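Adenosylmethionine-8-amino-7-oxononanoate aminotransferase (Methanocaldococcus jannaschii, PDB 6ZHK) probably transfers the amino group of S-adenosyl-L-methionine to 7-keto-8-aminopelargonic acid, using pyridoxal 5'-phosphate, in the biosynthesis of biotin. Local coordinates at residues Thr114-Ser119 with Ala312-Asp317; Cys86-Leu91 with Gly341-Cys346; Lys370-Glu375 with Arg391-Gly396; Arg377-Leu382 with Asp455-Ala460. All coordinates share one frame; numbering follows the deposited sequence. Where two conformers were deposited one is given.

Contact 1: Thr114-Ser119 with Ala312-Asp317; sequences TKVFYS and ATLTTD
D317 has CG anti to its carbonyl carbon (chi1 -77°), and T114 holds OG1 between its own backbone N and carbonyl carbon (chi1 48°); with these settings hydroxyl and carboxylate meet. The pair sits at one end of two antiparallel strands, 115-119 and 311-315, in the seven-stranded mixed sheet of the large domain, as in other fold type I aminotransferases. OG1 of T114 donates to OD1 of D317 at 2.7 Å, from well above the carboxylate plane. NZ of K115 reaches the same OD1 from the opposite face in a salt bridge of 2.9 Å; K115 has two conformers, which makes this arm doubtful, and NZ also bonds E19 O of the second subunit. An alanine in place of D317 would probably leave the T114 hydroxyl without its acceptor and free to turn.

Next along is a classic beta bulge: T114 N (3.0 Å) and K115 N (3.1 Å) both donate to T315 O. Beyond it the pairing is regular, with T313 N giving to F117 O at 2.8 Å and F117 N to T313 O. V116 and L314 lie side by side, CG2 of the first 3.8 Å from CG of the second, on the face that V116 and Y118 press against helix 96-108. On the other face F117 touches M132 and meets W22 of the second subunit edge-to-face. At the far end one water donates to both F117 O and T313 OG1, the latter also bonded to A125 O, and lies 2.7 Å from S119 OG.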
loop_
_atom_site.group_PDB
_atom_site.type_symbol
_atom_site.label_atom_id
_atom_site.label_comp_id
_atom_site.label_asym_id
_atom_site.label_seq_id
_atom_site.Cartn_x
_atom_site.Cartn_y
_atom_site.Cartn_z
ATOM N N THR A 114 12.213 -18.531 3.777
ATOM C CA THR A 114 13.581 -18.103 3.997
ATOM C C THR A 114 13.844 -16.723 3.405
ATOM O O THR A 114 14.972 -16.218 3.513
ATOM C CB THR A 114 14.543 -19.100 3.339
ATOM O OG1 THR A 114 14.068 -19.336 2.017
ATOM C CG2 THR A 114 14.579 -20.430 4.068
ATOM N N LYS A 115 12.868 -16.134 2.722
ATOM C CA LYS A 115 13.157 -14.839 2.077
ATOM C C LYS A 115 11.996 -13.894 2.370
ATOM O O LYS A 115 10.865 -14.366 2.511
ATOM C CB LYS A 115 13.273 -15.008 0.565
ATOM C CG LYS A 115 14.525 -15.814 0.131
ATOM C CD LYS A 115 15.796 -15.053 0.441
ATOM C CE LYS A 115 17.062 -15.746 -0.043
ATOM N NZ LYS A 115 17.534 -16.728 0.961
ATOM N N VAL A 116 12.283 -12.589 2.453
ATOM C CA VAL A 116 11.301 -11.609 2.919
ATOM C C VAL A 116 11.280 -10.463 1.904
ATOM O O VAL A 116 12.345 -9.902 1.636
ATOM C CB VAL A 116 11.687 -11.033 4.322
ATOM C CG1 VAL A 116 10.828 -9.815 4.663
ATOM C CG2 VAL A 116 11.511 -12.096 5.380
ATOM N N PHE A 117 10.098 -10.169 1.339
ATOM C CA PHE A 117 9.936 -9.010 0.478
ATOM C C PHE A 117 8.914 -8.117 1.179
ATOM O O PHE A 117 7.757 -8.516 1.356
ATOM C CB PHE A 117 9.373 -9.468 -0.890
ATOM C CG PHE A 117 9.471 -8.393 -1.933
ATOM C CD1 PHE A 117 8.643 -7.276 -1.892
ATOM C CD2 PHE A 117 10.437 -8.493 -2.917
ATOM C CE1 PHE A 117 8.815 -6.232 -2.810
ATOM C CE2 PHE A 117 10.590 -7.479 -3.860
ATOM C CZ PHE A 117 9.817 -6.339 -3.770
ATOM N N TYR A 118 9.289 -6.866 1.491
ATOM C CA TYR A 118 8.434 -6.015 2.301
ATOM C C TYR A 118 7.514 -5.155 1.443
ATOM O O TYR A 118 7.841 -4.821 0.320
ATOM C CB TYR A 118 9.285 -4.989 3.056
ATOM C CG TYR A 118 10.102 -5.596 4.203
ATOM C CD1 TYR A 118 9.459 -6.079 5.339
ATOM C CD2 TYR A 118 11.503 -5.631 4.161
ATOM C CE1 TYR A 118 10.204 -6.586 6.409
ATOM C CE2 TYR A 118 12.252 -6.112 5.222
ATOM C CZ TYR A 118 11.595 -6.623 6.329
ATOM O OH TYR A 118 12.278 -7.101 7.411
ATOM N N SER A 119 6.376 -4.762 2.028
ATOM C CA SER A 119 5.455 -3.800 1.443
ATOM C C SER A 119 4.702 -3.146 2.606
ATOM O O SER A 119 5.069 -3.356 3.771
ATOM C CB SER A 119 4.502 -4.452 0.446
ATOM O OG SER A 119 3.716 -5.470 1.039
ATOM N N ALA A 312 4.493 -8.112 4.651
ATOM C CA ALA A 312 5.612 -8.884 4.102
ATOM C C ALA A 312 5.104 -10.072 3.292
ATOM O O ALA A 312 4.051 -10.665 3.607
ATOM C CB ALA A 312 6.441 -9.401 5.274
ATOM N N THR A 313 5.845 -10.415 2.232
ATOM C CA THR A 313 5.559 -11.637 1.501
ATOM C C THR A 313 6.792 -12.528 1.649
ATOM O O THR A 313 7.882 -12.157 1.250
ATOM C CB THR A 313 5.354 -11.288 0.008
ATOM O OG1 THR A 313 4.337 -10.273 -0.069
ATOM C CG2 THR A 313 4.977 -12.503 -0.811
ATOM N N LEU A 314 6.627 -13.682 2.276
ATOM C CA LEU A 314 7.757 -14.563 2.472
ATOM C C LEU A 314 7.678 -15.724 1.461
ATOM O O LEU A 314 6.597 -16.253 1.215
ATOM C CB LEU A 314 7.652 -15.125 3.909
ATOM C CG LEU A 314 8.391 -14.289 4.935
ATOM C CD1 LEU A 314 7.725 -12.923 5.175
ATOM C CD2 LEU A 314 8.739 -15.083 6.193
ATOM N N THR A 315 8.834 -16.163 0.934
ATOM C CA THR A 315 8.873 -17.233 -0.063
ATOM C C THR A 315 10.020 -18.215 0.264
ATOM O O THR A 315 10.859 -17.964 1.157
ATOM C CB THR A 315 9.082 -16.709 -1.500
ATOM O OG1 THR A 315 10.457 -16.357 -1.627
ATOM C CG2 THR A 315 8.338 -15.426 -1.803
ATOM N N THR A 316 9.998 -19.323 -0.471
ATOM C CA THR A 316 10.999 -20.374 -0.485
ATOM C C THR A 316 12.184 -19.885 -1.299
ATOM O O THR A 316 12.046 -18.928 -2.056
ATOM C CB THR A 316 10.438 -21.647 -1.117
ATOM O OG1 THR A 316 10.091 -21.289 -2.465
ATOM C CG2 THR A 316 9.247 -22.165 -0.338
ATOM N N ASP A 317 13.352 -20.503 -1.088
ATOM C CA ASP A 317 14.476 -20.152 -1.943
ATOM C C ASP A 317 14.198 -20.582 -3.389
ATOM O O ASP A 317 14.761 -19.988 -4.326
ATOM C CB ASP A 317 15.776 -20.824 -1.479
ATOM C CG ASP A 317 16.397 -20.148 -0.259
ATOM O OD1 ASP A 317 15.974 -19.035 0.116
ATOM O OD2 ASP A 317 17.335 -20.753 0.269
HETATM O O HOH W 1 5.153 -7.761 0.774
#

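Contact 2: Cys86-Leu91 with Gly341-Cys346; sequences CHSTLL and GNQLLC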
loop_
_atom_site.group_PDB
_atom_site.type_symbol
_atom_site.label_atom_id
_atom_site.label_comp_id
_atom_site.label_asym_id
_atom_site.label_seq_id
_atom_site.Cartn_x
_atom_site.Cartn_y
_atom_site.Cartn_z
ATOM N N CYS A 86 14.020 8.065 9.841
ATOM C CA CYS A 86 12.675 7.548 9.622
ATOM C C CYS A 86 12.647 6.679 8.366
ATOM O O CYS A 86 11.968 5.676 8.328
ATOM C CB CYS A 86 11.693 8.695 9.508
ATOM S SG CYS A 86 11.502 9.575 11.086
ATOM N N HIS A 87 13.356 7.102 7.321
ATOM C CA HIS A 87 13.268 6.335 6.095
ATOM C C HIS A 87 14.510 6.524 5.218
ATOM O O HIS A 87 14.818 7.618 4.757
ATOM C CB HIS A 87 12.042 6.722 5.270
ATOM C CG HIS A 87 11.979 5.870 4.048
ATOM N ND1 HIS A 87 11.640 4.501 4.086
ATOM C CD2 HIS A 87 12.262 6.172 2.773
ATOM C CE1 HIS A 87 11.728 3.995 2.850
ATOM N NE2 HIS A 87 12.142 5.011 2.033
ATOM N N SER A 88 15.105 5.410 4.850
ATOM C CA SER A 88 15.938 5.374 3.649
ATOM C C SER A 88 15.600 4.107 2.857
ATOM O O SER A 88 15.118 3.149 3.455
ATOM C CB SER A 88 17.423 5.462 4.005
ATOM O OG SER A 88 17.776 4.268 4.714
ATOM N N THR A 89 16.034 4.057 1.583
ATOM C CA THR A 89 15.537 3.089 0.619
ATOM C C THR A 89 16.097 1.682 0.847
ATOM O O THR A 89 17.292 1.489 1.240
ATOM C CB THR A 89 15.801 3.617 -0.805
ATOM O OG1 THR A 89 14.977 2.874 -1.680
ATOM C CG2 THR A 89 17.231 3.429 -1.277
ATOM N N LEU A 90 15.311 0.707 0.392
ATOM C CA LEU A 90 15.809 -0.647 0.127
ATOM C C LEU A 90 16.027 -0.903 -1.375
ATOM O O LEU A 90 16.371 -2.015 -1.753
ATOM C CB LEU A 90 14.826 -1.671 0.712
ATOM C CG LEU A 90 15.208 -2.206 2.096
ATOM C CD1 LEU A 90 15.193 -1.155 3.145
ATOM C CD2 LEU A 90 14.287 -3.354 2.523
ATOM N N LEU A 91 15.782 0.095 -2.256
ATOM C CA LEU A 91 16.045 -0.138 -3.671
ATOM C C LEU A 91 17.565 -0.010 -3.860
ATOM O O LEU A 91 18.099 1.114 -3.912
ATOM C CB LEU A 91 15.286 0.894 -4.528
ATOM C CG LEU A 91 13.792 0.626 -4.826
ATOM C CD1 LEU A 91 12.942 0.941 -3.600
ATOM C CD2 LEU A 91 13.361 1.485 -6.017
ATOM N N GLY A 341 10.417 -1.453 3.237
ATOM C CA GLY A 341 11.346 -1.579 4.368
ATOM C C GLY A 341 11.553 -0.321 5.226
ATOM O O GLY A 341 12.588 -0.181 5.910
ATOM N N ASN A 342 10.592 0.611 5.271
ATOM C CA ASN A 342 10.752 1.865 6.013
ATOM C C ASN A 342 11.155 1.598 7.490
ATOM O O ASN A 342 10.610 0.704 8.140
ATOM C CB ASN A 342 9.398 2.606 5.962
ATOM C CG ASN A 342 9.312 3.728 6.963
ATOM O OD1 ASN A 342 9.037 3.530 8.124
ATOM N ND2 ASN A 342 9.377 4.946 6.459
ATOM N N GLN A 343 12.112 2.349 8.042
ATOM C CA GLN A 343 12.658 2.074 9.379
ATOM C C GLN A 343 11.622 2.199 10.503
ATOM O O GLN A 343 11.621 1.372 11.406
ATOM C CB GLN A 343 13.881 2.945 9.735
ATOM C CG GLN A 343 15.125 2.566 8.933
ATOM C CD GLN A 343 15.280 3.318 7.626
ATOM O OE1 GLN A 343 14.360 3.448 6.801
ATOM N NE2 GLN A 343 16.516 3.640 7.343
ATOM N N LEU A 344 10.774 3.240 10.473
ATOM C CA LEU A 344 9.711 3.318 11.485
ATOM C C LEU A 344 8.790 2.091 11.458
ATOM O O LEU A 344 8.485 1.511 12.516
ATOM C CB LEU A 344 8.924 4.609 11.310
ATOM C CG LEU A 344 9.764 5.885 11.437
ATOM C CD1 LEU A 344 8.836 7.089 11.354
ATOM C CD2 LEU A 344 10.662 5.914 12.767
ATOM N N LEU A 345 8.372 1.634 10.245
ATOM C CA LEU A 345 7.485 0.482 10.162
ATOM C C LEU A 345 8.210 -0.694 10.788
ATOM O O LEU A 345 7.609 -1.451 11.542
ATOM C CB LEU A 345 7.109 0.102 8.705
ATOM C CG LEU A 345 6.658 1.274 7.827
ATOM C CD1 LEU A 345 6.165 0.813 6.461
ATOM C CD2 LEU A 345 5.512 2.028 8.484
ATOM N N CYS A 346 9.510 -0.850 10.468
ATOM C CA CYS A 346 10.164 -2.085 10.876
ATOM C C CYS A 346 10.477 -2.032 12.377
ATOM O O CYS A 346 10.484 -3.068 13.081
ATOM C CB CYS A 346 11.488 -2.212 10.119
ATOM S SG CYS A 346 11.273 -2.655 8.375
#
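H87 and N342 bring their CA atoms to 5.1 Å where the irregular chain 86-90 runs almost exactly opposite to 341-344, their end-to-end directions 173° apart. What meets here is a loop and the N-terminus of helix 343-358, with N342 as N-cap: its OD1 accepts from L345 N at 2.9 Å. C86 O faces the same helix start and takes weak bonds from Q343 N and L344 N. Just before the cap, G341 has positive phi, and a CB there would collide with CD2 of L90.

Q343 makes the firm side-chain link. Its chain bends at chi2 (90°), which sets CD beside S88, and the amide then grips that residue twice. OE1 accepts from S88 N at 2.9 Å, in the carbonyl plane and on a lone pair, while NE2 donates to S88 OG at 3.0 Å. An alanine in place of Q343 would probably leave S88 N and OG without these partners, deep in a buried interface.

The planes of the H87 ring and the N342 amide are 12° apart, close to parallel, with N342 CA in plane at the ring's edge. The second subunit takes part as well: its Y307 O accepts from N342 ND2, and its H23 ND1 bonds L90 O. At the other end of the loop segment, SG of C86 packs 3.7 Å from CD1 of L344.

Contact 3: Lys370-Glu375 with Arg391-Gly396; sequences KLFHKE and RGFMVG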
loop_
_atom_site.group_PDB
_atom_site.type_symbol
_atom_site.label_atom_id
_atom_site.label_comp_id
_atom_site.label_asym_id
_atom_site.label_seq_id
_atom_site.Cartn_x
_atom_site.Cartn_y
_atom_site.Cartn_z
ATOM N N LYS A 370 -9.898 -20.094 25.681
ATOM C CA LYS A 370 -10.804 -21.099 26.225
ATOM C C LYS A 370 -11.951 -20.421 26.983
ATOM O O LYS A 370 -13.114 -20.773 26.818
ATOM C CB LYS A 370 -10.017 -22.017 27.166
ATOM C CG LYS A 370 -9.927 -23.495 26.804
ATOM C CD LYS A 370 -8.537 -24.028 27.132
ATOM C CE LYS A 370 -8.172 -25.270 26.361
ATOM N NZ LYS A 370 -6.726 -25.235 26.050
ATOM N N LEU A 371 -11.629 -19.402 27.784
ATOM C CA LEU A 371 -12.652 -18.638 28.496
ATOM C C LEU A 371 -13.607 -17.929 27.531
ATOM O O LEU A 371 -14.826 -17.927 27.724
ATOM C CB LEU A 371 -11.983 -17.675 29.487
ATOM C CG LEU A 371 -12.951 -16.695 30.184
ATOM C CD1 LEU A 371 -13.919 -17.414 31.144
ATOM C CD2 LEU A 371 -12.231 -15.544 30.873
ATOM N N PHE A 372 -13.047 -17.274 26.499
ATOM C CA PHE A 372 -13.844 -16.612 25.476
ATOM C C PHE A 372 -14.865 -17.580 24.846
ATOM O O PHE A 372 -16.041 -17.257 24.715
ATOM C CB PHE A 372 -12.878 -16.067 24.395
ATOM C CG PHE A 372 -13.474 -15.186 23.326
ATOM C CD1 PHE A 372 -14.503 -14.316 23.637
ATOM C CD2 PHE A 372 -13.000 -15.207 22.018
ATOM C CE1 PHE A 372 -15.005 -13.427 22.694
ATOM C CE2 PHE A 372 -13.541 -14.364 21.038
ATOM C CZ PHE A 372 -14.542 -13.475 21.383
ATOM N N HIS A 373 -14.419 -18.771 24.444
ATOM C CA HIS A 373 -15.329 -19.672 23.745
ATOM C C HIS A 373 -16.422 -20.153 24.700
ATOM O O HIS A 373 -17.563 -20.350 24.269
ATOM C CB HIS A 373 -14.575 -20.837 23.042
ATOM C CG HIS A 373 -13.662 -20.382 21.943
ATOM N ND1 HIS A 373 -12.759 -21.226 21.323
ATOM C CD2 HIS A 373 -13.494 -19.163 21.368
ATOM C CE1 HIS A 373 -12.073 -20.550 20.396
ATOM N NE2 HIS A 373 -12.519 -19.277 20.381
ATOM N N LYS A 374 -16.055 -20.387 25.964
ATOM C CA LYS A 374 -16.997 -20.835 26.986
ATOM C C LYS A 374 -18.060 -19.762 27.235
ATOM O O LYS A 374 -19.253 -20.066 27.288
ATOM C CB LYS A 374 -16.213 -21.204 28.251
ATOM C CG LYS A 374 -17.100 -21.485 29.454
ATOM C CD LYS A 374 -16.364 -22.079 30.619
ATOM C CE LYS A 374 -15.638 -21.101 31.519
ATOM N NZ LYS A 374 -16.416 -19.856 31.758
ATOM N N GLU A 375 -17.650 -18.482 27.246
ATOM C CA GLU A 375 -18.540 -17.343 27.483
ATOM C C GLU A 375 -19.431 -16.980 26.302
ATOM O O GLU A 375 -20.456 -16.314 26.480
ATOM C CB GLU A 375 -17.774 -16.113 27.982
ATOM C CG GLU A 375 -17.098 -16.291 29.329
ATOM C CD GLU A 375 -18.059 -16.575 30.495
ATOM O OE1 GLU A 375 -18.983 -15.766 30.709
ATOM O OE2 GLU A 375 -17.916 -17.657 31.134
ATOM N N ARG A 391 -12.134 -19.199 15.019
ATOM C CA ARG A 391 -10.953 -19.859 15.554
ATOM C C ARG A 391 -10.233 -18.885 16.481
ATOM O O ARG A 391 -10.004 -17.732 16.107
ATOM C CB ARG A 391 -9.932 -20.179 14.455
ATOM C CG ARG A 391 -10.359 -21.187 13.405
ATOM C CD ARG A 391 -9.100 -21.535 12.575
ATOM N NE ARG A 391 -9.399 -22.586 11.616
ATOM C CZ ARG A 391 -9.397 -23.873 11.941
ATOM N NH1 ARG A 391 -9.025 -24.248 13.155
ATOM N NH2 ARG A 391 -9.657 -24.773 11.005
ATOM N N GLY A 392 -9.945 -19.322 17.703
ATOM C CA GLY A 392 -9.255 -18.484 18.696
ATOM C C GLY A 392 -10.005 -17.171 18.965
ATOM O O GLY A 392 -11.201 -17.183 19.294
ATOM N N PHE A 393 -9.315 -16.040 18.722
ATOM C CA PHE A 393 -9.897 -14.715 18.901
ATOM C C PHE A 393 -10.467 -14.147 17.590
ATOM O O PHE A 393 -10.444 -12.930 17.403
ATOM C CB PHE A 393 -8.801 -13.760 19.425
ATOM C CG PHE A 393 -8.425 -13.843 20.876
ATOM C CD1 PHE A 393 -9.412 -13.971 21.852
ATOM C CD2 PHE A 393 -7.074 -13.855 21.253
ATOM C CE1 PHE A 393 -9.072 -14.045 23.205
ATOM C CE2 PHE A 393 -6.739 -13.914 22.600
ATOM C CZ PHE A 393 -7.733 -14.002 23.563
ATOM N N MET A 394 -10.871 -15.007 16.631
ATOM C CA MET A 394 -11.547 -14.494 15.456
ATOM C C MET A 394 -12.883 -15.227 15.385
ATOM O O MET A 394 -12.952 -16.412 15.049
ATOM C CB MET A 394 -10.738 -14.838 14.194
ATOM C CG MET A 394 -9.347 -14.264 14.251
ATOM S SD MET A 394 -8.349 -14.632 12.768
ATOM C CE MET A 394 -8.813 -13.206 11.788
ATOM N N VAL A 395 -13.956 -14.513 15.700
ATOM C CA VAL A 395 -15.251 -15.134 15.934
ATOM C C VAL A 395 -16.298 -14.363 15.162
ATOM O O VAL A 395 -16.252 -13.132 15.084
ATOM C CB VAL A 395 -15.559 -15.207 17.454
ATOM C CG1 VAL A 395 -17.043 -15.454 17.751
ATOM C CG2 VAL A 395 -14.716 -16.270 18.117
ATOM N N GLY A 396 -17.248 -15.083 14.566
ATOM C CA GLY A 396 -18.416 -14.404 14.025
ATOM C C GLY A 396 -19.692 -14.914 14.695
ATOM O O GLY A 396 -19.769 -16.104 15.089
#
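F372 reaches from its helix toward G392, F393 and V395. Starting at CB, which already points at them, the chain places CG anti to the backbone N (chi1 -172°). From CG one edge of the ring does the touching. CD2 comes first: it lies 3.8 Å from CD1 of F393, and at a like distance from G392 O, which sits at the edge of the F372 ring near its plane. One atom further on, CE2 packs 3.7 Å from CG2 of V395, the two side chains sliding past each other in opposite directions. The rings of F372 and F393 are oblique, planes at 47° and centroids 6.0 Å apart, with CD2 of F372 near the plane of the F393 ring, at its edge.

The partner segment is the tip of a beta hairpin, strands 385-391 and 394-399, closed by a type II' turn from R391 to M394. G392 takes the positive phi of that turn, a value that favours glycine. R391 N bonds M394 O, and M394 N bonds R391 O.

H373, next on helix 366-376, grips the turn by a polar bond. NE2 donates to G392 O at 2.7 Å, with the acceptor close to the imidazole plane, and G392 N lies in plane at the ring's edge, 3.6 Å from CE1. F372 also packs on I450 and C454 of helix 447-463.

Contact 4: Arg377-Leu382 with Asp455-Ala460; sequences RKLKEL and DALYEA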
loop_
_atom_site.group_PDB
_atom_site.type_symbol
_atom_site.label_atom_id
_atom_site.label_comp_id
_atom_site.label_asym_id
_atom_site.label_seq_id
_atom_site.Cartn_x
_atom_site.Cartn_y
_atom_site.Cartn_z
ATOM N N ARG A 377 -20.851 -19.410 24.518
ATOM C CA ARG A 377 -21.811 -20.486 24.317
ATOM C C ARG A 377 -23.262 -20.046 24.525
ATOM O O ARG A 377 -24.121 -20.460 23.761
ATOM C CB ARG A 377 -21.503 -21.672 25.248
ATOM C CG ARG A 377 -20.327 -22.518 24.785
ATOM C CD ARG A 377 -20.281 -23.680 25.747
ATOM N NE ARG A 377 -18.914 -23.982 26.149
ATOM C CZ ARG A 377 -18.595 -24.553 27.316
ATOM N NH1 ARG A 377 -19.549 -24.844 28.192
ATOM N NH2 ARG A 377 -17.333 -24.819 27.614
ATOM N N LYS A 378 -23.538 -19.213 25.546
ATOM C CA LYS A 378 -24.904 -18.778 25.845
ATOM C C LYS A 378 -25.554 -18.035 24.685
ATOM O O LYS A 378 -26.778 -17.907 24.653
ATOM C CB LYS A 378 -24.934 -17.917 27.115
ATOM C CG LYS A 378 -23.970 -16.717 27.094
ATOM C CD LYS A 378 -24.211 -15.697 28.219
ATOM C CE LYS A 378 -23.130 -14.618 28.292
ATOM N NZ LYS A 378 -21.810 -15.152 28.742
ATOM N N LEU A 379 -24.759 -17.483 23.754
ATOM C CA LEU A 379 -25.367 -16.716 22.673
ATOM C C LEU A 379 -26.161 -17.642 21.750
ATOM O O LEU A 379 -27.114 -17.215 21.089
ATOM C CB LEU A 379 -24.274 -15.987 21.872
ATOM C CG LEU A 379 -23.498 -14.926 22.631
ATOM C CD1 LEU A 379 -22.270 -14.501 21.842
ATOM C CD2 LEU A 379 -24.368 -13.731 22.974
ATOM N N LYS A 380 -25.768 -18.923 21.761
ATOM C CA LYS A 380 -26.349 -19.921 20.889
ATOM C C LYS A 380 -27.839 -20.078 21.204
ATOM O O LYS A 380 -28.601 -20.359 20.291
ATOM C CB LYS A 380 -25.570 -21.247 20.954
ATOM C CG LYS A 380 -24.445 -21.419 19.932
ATOM C CD LYS A 380 -24.047 -22.866 19.687
ATOM N N GLU A 381 -28.252 -19.808 22.446
ATOM C CA GLU A 381 -29.642 -19.978 22.879
ATOM C C GLU A 381 -30.562 -18.877 22.352
ATOM O O GLU A 381 -31.763 -19.093 22.272
ATOM C CB GLU A 381 -29.842 -19.792 24.383
ATOM C CG GLU A 381 -28.900 -20.551 25.304
ATOM C CD GLU A 381 -28.761 -19.870 26.664
ATOM O OE1 GLU A 381 -29.019 -18.630 26.757
ATOM O OE2 GLU A 381 -28.363 -20.561 27.637
ATOM N N LEU A 382 -30.018 -17.700 22.002
ATOM C CA LEU A 382 -30.860 -16.539 21.714
ATOM C C LEU A 382 -31.616 -16.745 20.402
ATOM O O LEU A 382 -31.059 -17.315 19.458
ATOM C CB LEU A 382 -29.958 -15.307 21.530
ATOM C CG LEU A 382 -29.128 -14.850 22.718
ATOM C CD1 LEU A 382 -28.210 -13.683 22.298
ATOM C CD2 LEU A 382 -30.019 -14.426 23.887
ATOM N N ASP A 455 -21.252 -10.932 28.017
ATOM C CA ASP A 455 -22.499 -10.569 28.687
ATOM C C ASP A 455 -23.124 -9.364 27.981
ATOM O O ASP A 455 -24.334 -9.309 27.796
ATOM C CB ASP A 455 -22.255 -10.150 30.145
ATOM C CG ASP A 455 -22.055 -11.299 31.115
ATOM O OD1 ASP A 455 -22.382 -12.442 30.771
ATOM O OD2 ASP A 455 -21.550 -11.045 32.202
ATOM N N ALA A 456 -22.317 -8.376 27.566
ATOM C CA ALA A 456 -22.922 -7.237 26.879
ATOM C C ALA A 456 -23.469 -7.640 25.507
ATOM O O ALA A 456 -24.466 -7.066 25.037
ATOM C CB ALA A 456 -21.892 -6.135 26.686
ATOM N N LEU A 457 -22.802 -8.596 24.837
ATOM C CA LEU A 457 -23.296 -8.996 23.520
ATOM C C LEU A 457 -24.652 -9.714 23.647
ATOM O O LEU A 457 -25.588 -9.515 22.846
ATOM C CB LEU A 457 -22.230 -9.869 22.839
ATOM C CG LEU A 457 -22.492 -10.279 21.385
ATOM C CD1 LEU A 457 -22.732 -9.076 20.464
ATOM C CD2 LEU A 457 -21.372 -11.143 20.846
ATOM N N TYR A 458 -24.735 -10.561 24.662
ATOM C CA TYR A 458 -25.977 -11.260 24.991
ATOM C C TYR A 458 -27.146 -10.264 25.157
ATOM O O TYR A 458 -28.175 -10.391 24.509
ATOM C CB TYR A 458 -25.747 -12.143 26.225
ATOM C CG TYR A 458 -26.961 -12.933 26.681
ATOM C CD1 TYR A 458 -27.925 -12.402 27.540
ATOM C CD2 TYR A 458 -27.124 -14.253 26.270
ATOM C CE1 TYR A 458 -29.011 -13.173 27.967
ATOM C CE2 TYR A 458 -28.195 -15.034 26.691
ATOM C CZ TYR A 458 -29.151 -14.490 27.532
ATOM O OH TYR A 458 -30.187 -15.306 27.917
ATOM N N GLU A 459 -26.963 -9.233 25.962
ATOM C CA GLU A 459 -27.961 -8.199 26.189
ATOM C C GLU A 459 -28.166 -7.354 24.929
ATOM O O GLU A 459 -29.285 -6.938 24.631
ATOM C CB GLU A 459 -27.448 -7.199 27.227
ATOM C CG GLU A 459 -27.299 -7.738 28.634
ATOM C CD GLU A 459 -26.631 -6.731 29.560
ATOM O OE1 GLU A 459 -26.354 -5.573 29.125
ATOM O OE2 GLU A 459 -26.445 -7.078 30.740
ATOM N N ALA A 460 -27.089 -7.051 24.182
ATOM C CA ALA A 460 -27.219 -6.175 23.026
ATOM C C ALA A 460 -28.093 -6.834 21.961
ATOM O O ALA A 460 -28.872 -6.150 21.284
ATOM C CB ALA A 460 -25.824 -5.833 22.502
#
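Y458 is met by four residues of 377-382, and no hydrogen bond crosses between the two segments. The aromatic contact comes from L382: its CD2 lies over one face of the Y458 ring, 3.8 Å from the centroid and 29° off the normal, a CH-pi arrangement. K378 approaches the same ring obliquely with its aliphatic chain, CD 3.8 Å from CD2 of Y458. E381 meets the ring at its edge, OE1 3.7 Å from CE2 of Y458, with the carboxylate plane steeply turned against it.

Among the purely apolar contacts, L379 divides its branches. CD1 touches CD2 of L457 at 3.6 Å, the side chains crossing at about a right angle, and CD2 rests against the backbone of Y458, 3.6 Å from its CA.

The one charge pair is long: K378 NZ to D455 OD1, 3.4 Å. NZ has a closer polar mate in E375 O, at the end of helix 366-376.

The contact thus fastens the helical turns between helix 366-376 and strand 385-391 to helix 447-463, whose L457 continues inward onto V419 and L423 of helix 415-425 and onto I437 and L439 of strand 436-439.

The four contacts form two pairs on opposite sides of the chain's centre. Contacts 1 and 2, centres 16 Å apart, touch directly: Y118 packs on G341 and L90. Along the chain 86-91 comes first, then 114-119, 312-317 and 341-346, so contact 2 encloses contact 1, and both reach the second subunit of the homodimer. Contacts 3 and 4 follow, 13 Å apart, with segments alternating: 370-375, 377-382, 391-396, 455-460. They share the run from helix 366-376 through its following turns and helix 447-463, and touch no other chain. Contacts 2 and 4 lie 45 Å apart between centres: one pair belongs to the dimer-facing part of the subunit, the other to the part around the three-stranded antiparallel sheet.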